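Local coordinates for glucose-6-phosphate dehydrogenase (Trypanosoma cruzi, PDB 5AQ1), which catalyses the NADP-dependent oxidation of glucose 6-phosphate to 6-phosphogluconolactone, the first step of the pentose phosphate pathway, at residues B[235-243]-B[354-362]. Residues are numbered along the deposited sequence; the frame is centred on the assembly and turned at random.
Sequences WNSNSIACV and DRWHGVPFI
Two neighbouring parallel strands of the large mixed sheet, 240-248 and 361-366, come together here, with V243 and F361 bridged. V243 N donates to P360 O (3.2 Å, almost straight at 177°), and V243 O accepts from I362 N at 2.8 Å. P360, having no N-H, cannot carry the ladder back to A241 O, which its CD meets at 3.3 Å, and so it suits the end of the pairing. Beta-branched V243 lies beside F361, with V243 CB 3.5 Å from F361 CD2. On the other side of the sheet C242 SG packs against CG1 of I362.

Ahead of the strands two loops meet. S237 N donates to R355 O, and a water linked to S237 OG also donates to the carbonyls of D354 and R355, so a small hydroxyl serves well here. The opposing loop reverses through a type II turn, W356 to V359, in which G358 readily takes the positive phi of 83°. V359 then turns its side chain toward 235-243: CG2 touches S237 CB, and CG1, anti to the backbone N, reaches I240 CG2 at 3.8 Å.

Beside this, the W356 indole has the aliphatic CG of R355 on one face and F361 CZ on the other. The edge of its six-membered ring meets I240 CD1 and W235, whose CD1 is 3.4 Å from W356 CH2, with the two indoles nearly perpendicular. T282 O accepts from W356 NE1, satisfying its one polar atom. R355 bends at chi3 (-70°), turning its guanidinium back so that NH1 donates to W235 O at 2.8 Å, approaching from above the plane of that carbonyl; its NE is salt-bridged to E284. V243 bonding to both residues that flank F361 is the pattern of a parallel bridge, here within the mixed sheet of the C-terminal domain of glucose-6-phosphate dehydrogenase.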
loop_
_atom_site.group_PDB
_atom_site.type_symbol
_atom_site.label_atom_id
_atom_site.label_comp_id
_atom_site.label_asym_id
_atom_site.label_seq_id
_atom_site.Cartn_x
_atom_site.Cartn_y
_atom_site.Cartn_z
ATOM N N TRP B 235 4.403 8.487 -1.824
ATOM C CA TRP B 235 5.656 8.860 -2.494
ATOM C C TRP B 235 6.411 7.688 -3.123
ATOM O O TRP B 235 7.573 7.436 -2.808
ATOM C CB TRP B 235 6.561 9.634 -1.532
ATOM C CG TRP B 235 7.318 10.713 -2.219
ATOM C CD1 TRP B 235 8.508 10.590 -2.875
ATOM C CD2 TRP B 235 6.926 12.084 -2.346
ATOM N NE1 TRP B 235 8.889 11.805 -3.393
ATOM C CE2 TRP B 235 7.936 12.739 -3.080
ATOM C CE3 TRP B 235 5.828 12.825 -1.899
ATOM C CZ2 TRP B 235 7.877 14.106 -3.382
ATOM C CZ3 TRP B 235 5.771 14.185 -2.198
ATOM C CH2 TRP B 235 6.791 14.810 -2.932
ATOM N N ASN B 236 5.744 6.979 -4.026
ATOM C CA ASN B 236 6.344 5.828 -4.696
ATOM C C ASN B 236 5.615 5.520 -6.002
ATOM O O ASN B 236 4.637 6.187 -6.339
ATOM C CB ASN B 236 6.341 4.619 -3.761
ATOM C CG ASN B 236 4.948 4.245 -3.306
ATOM O OD1 ASN B 236 4.032 4.146 -4.119
ATOM N ND2 ASN B 236 4.776 4.047 -2.005
ATOM N N SER B 237 6.085 4.503 -6.720
ATOM C CA SER B 237 5.571 4.195 -8.055
ATOM C C SER B 237 4.125 3.690 -8.087
ATOM O O SER B 237 3.523 3.634 -9.161
ATOM C CB SER B 237 6.477 3.173 -8.745
ATOM O OG SER B 237 6.310 1.892 -8.181
ATOM N N ASN B 238 3.575 3.313 -6.933
ATOM C CA ASN B 238 2.168 2.906 -6.852
ATOM C C ASN B 238 1.203 4.053 -7.115
ATOM O O ASN B 238 0.144 3.848 -7.710
ATOM C CB ASN B 238 1.846 2.306 -5.481
ATOM C CG ASN B 238 2.654 1.056 -5.180
ATOM O OD1 ASN B 238 3.212 0.426 -6.081
ATOM N ND2 ASN B 238 2.698 0.677 -3.908
ATOM N N SER B 239 1.564 5.249 -6.654
ATOM C CA SER B 239 0.713 6.437 -6.784
ATOM C C SER B 239 1.252 7.479 -7.774
ATOM O O SER B 239 0.470 8.235 -8.360
ATOM C CB SER B 239 0.527 7.095 -5.418
ATOM O OG SER B 239 -0.185 6.254 -4.531
ATOM N N ILE B 240 2.572 7.519 -7.965
ATOM C CA ILE B 240 3.191 8.534 -8.823
ATOM C C ILE B 240 3.385 8.008 -10.247
ATOM O O ILE B 240 3.966 6.941 -10.456
ATOM C CB ILE B 240 4.538 9.018 -8.251
ATOM C CG1 ILE B 240 4.309 9.736 -6.921
ATOM C CG2 ILE B 240 5.232 9.952 -9.232
ATOM C CD1 ILE B 240 5.576 10.069 -6.164
ATOM N N ALA B 241 2.891 8.780 -11.212
ATOM C CA ALA B 241 2.991 8.440 -12.628
ATOM C C ALA B 241 4.209 9.082 -13.283
ATOM O O ALA B 241 4.825 8.483 -14.161
ATOM C CB ALA B 241 1.729 8.879 -13.356
ATOM N N CYS B 242 4.539 10.304 -12.870
ATOM C CA CYS B 242 5.612 11.063 -13.495
ATOM C C CYS B 242 6.061 12.230 -12.613
ATOM O O CYS B 242 5.239 12.868 -11.951
ATOM C CB CYS B 242 5.143 11.594 -14.849
ATOM S SG CYS B 242 6.388 12.564 -15.726
ATOM N N VAL B 243 7.365 12.503 -12.614
ATOM C CA VAL B 243 7.937 13.634 -11.878
ATOM C C VAL B 243 8.682 14.552 -12.846
ATOM O O VAL B 243 9.553 14.096 -13.587
ATOM C CB VAL B 243 8.908 13.162 -10.778
ATOM C CG1 VAL B 243 9.581 14.348 -10.100
ATOM C CG2 VAL B 243 8.176 12.310 -9.753
ATOM N N ASP B 354 13.157 0.049 -6.010
ATOM C CA ASP B 354 11.795 -0.435 -5.837
ATOM C C ASP B 354 10.782 0.679 -5.586
ATOM O O ASP B 354 9.610 0.534 -5.919
ATOM C CB ASP B 354 11.767 -1.476 -4.729
ATOM C CG ASP B 354 12.594 -2.697 -5.080
ATOM O OD1 ASP B 354 12.207 -3.430 -6.021
ATOM O OD2 ASP B 354 13.637 -2.920 -4.434
ATOM N N ARG B 355 11.229 1.791 -5.018
ATOM C CA ARG B 355 10.359 2.945 -4.842
ATOM C C ARG B 355 9.994 3.585 -6.181
ATOM O O ARG B 355 8.867 4.058 -6.353
ATOM C CB ARG B 355 11.026 3.983 -3.939
ATOM C CG ARG B 355 10.180 5.218 -3.656
ATOM C CD ARG B 355 10.933 6.206 -2.788
ATOM N NE ARG B 355 11.103 5.707 -1.427
ATOM C CZ ARG B 355 10.226 5.872 -0.439
ATOM N NH1 ARG B 355 9.083 6.530 -0.632
ATOM N NH2 ARG B 355 10.493 5.368 0.759
ATOM N N TRP B 356 10.938 3.593 -7.122
ATOM C CA TRP B 356 10.835 4.431 -8.323
ATOM C C TRP B 356 10.794 3.697 -9.660
ATOM O O TRP B 356 10.725 4.342 -10.709
ATOM C CB TRP B 356 12.000 5.428 -8.343
ATOM C CG TRP B 356 11.936 6.409 -7.236
ATOM C CD1 TRP B 356 12.843 6.575 -6.231
ATOM C CD2 TRP B 356 10.892 7.360 -6.997
ATOM N NE1 TRP B 356 12.434 7.581 -5.386
ATOM C CE2 TRP B 356 11.239 8.079 -5.833
ATOM C CE3 TRP B 356 9.698 7.679 -7.658
ATOM C CZ2 TRP B 356 10.437 9.093 -5.317
ATOM C CZ3 TRP B 356 8.902 8.688 -7.145
ATOM C CH2 TRP B 356 9.275 9.384 -5.985
ATOM N N HIS B 357 10.812 2.368 -9.639
ATOM C CA HIS B 357 10.825 1.606 -10.887
ATOM C C HIS B 357 9.635 1.979 -11.769
ATOM O O HIS B 357 8.488 1.983 -11.313
ATOM C CB HIS B 357 10.817 0.102 -10.622
ATOM C CG HIS B 357 10.834 -0.733 -11.869
ATOM N ND1 HIS B 357 11.902 -0.747 -12.745
ATOM C CD2 HIS B 357 9.914 -1.581 -12.386
ATOM C CE1 HIS B 357 11.637 -1.566 -13.746
ATOM N NE2 HIS B 357 10.437 -2.085 -13.553
ATOM N N GLY B 358 9.925 2.310 -13.024
ATOM C CA GLY B 358 8.898 2.629 -14.004
ATOM C C GLY B 358 8.386 4.059 -13.978
ATOM O O GLY B 358 7.530 4.415 -14.788
ATOM N N VAL B 359 8.898 4.881 -13.060
ATOM C CA VAL B 359 8.462 6.270 -12.938
ATOM C C VAL B 359 9.449 7.162 -13.680
ATOM O O VAL B 359 10.586 7.321 -13.243
ATOM C CB VAL B 359 8.385 6.715 -11.463
ATOM C CG1 VAL B 359 7.857 8.140 -11.351
ATOM C CG2 VAL B 359 7.504 5.765 -10.672
ATOM N N PRO B 360 9.025 7.742 -14.814
ATOM C CA PRO B 360 9.926 8.623 -15.552
ATOM C C PRO B 360 10.176 9.950 -14.832
ATOM O O PRO B 360 9.241 10.576 -14.323
ATOM C CB PRO B 360 9.177 8.863 -16.866
ATOM C CG PRO B 360 7.741 8.701 -16.510
ATOM C CD PRO B 360 7.720 7.611 -15.483
ATOM N N PHE B 361 11.439 10.366 -14.801
ATOM C CA PHE B 361 11.815 11.665 -14.256
ATOM C C PHE B 361 12.224 12.587 -15.388
ATOM O O PHE B 361 13.219 12.335 -16.064
ATOM C CB PHE B 361 12.949 11.514 -13.249
ATOM C CG PHE B 361 12.493 10.995 -11.927
ATOM C CD1 PHE B 361 12.367 9.631 -11.709
ATOM C CD2 PHE B 361 12.164 11.866 -10.906
ATOM C CE1 PHE B 361 11.939 9.148 -10.488
ATOM C CE2 PHE B 361 11.733 11.389 -9.682
ATOM C CZ PHE B 361 11.621 10.029 -9.473
ATOM N N ILE B 362 11.444 13.648 -15.589
ATOM C CA ILE B 362 11.710 14.628 -16.632
ATOM C C ILE B 362 12.449 15.812 -16.026
ATOM O O ILE B 362 11.903 16.527 -15.187
ATOM C CB ILE B 362 10.411 15.158 -17.276
ATOM C CG1 ILE B 362 9.447 14.020 -17.623
ATOM C CG2 ILE B 362 10.729 15.983 -18.518
ATOM C CD1 ILE B 362 10.024 12.981 -18.555
HETATM O O HOH W 1 7.053 1.636 -5.673
HETATM O O HOH W 2 6.882 -0.490 -10.321
#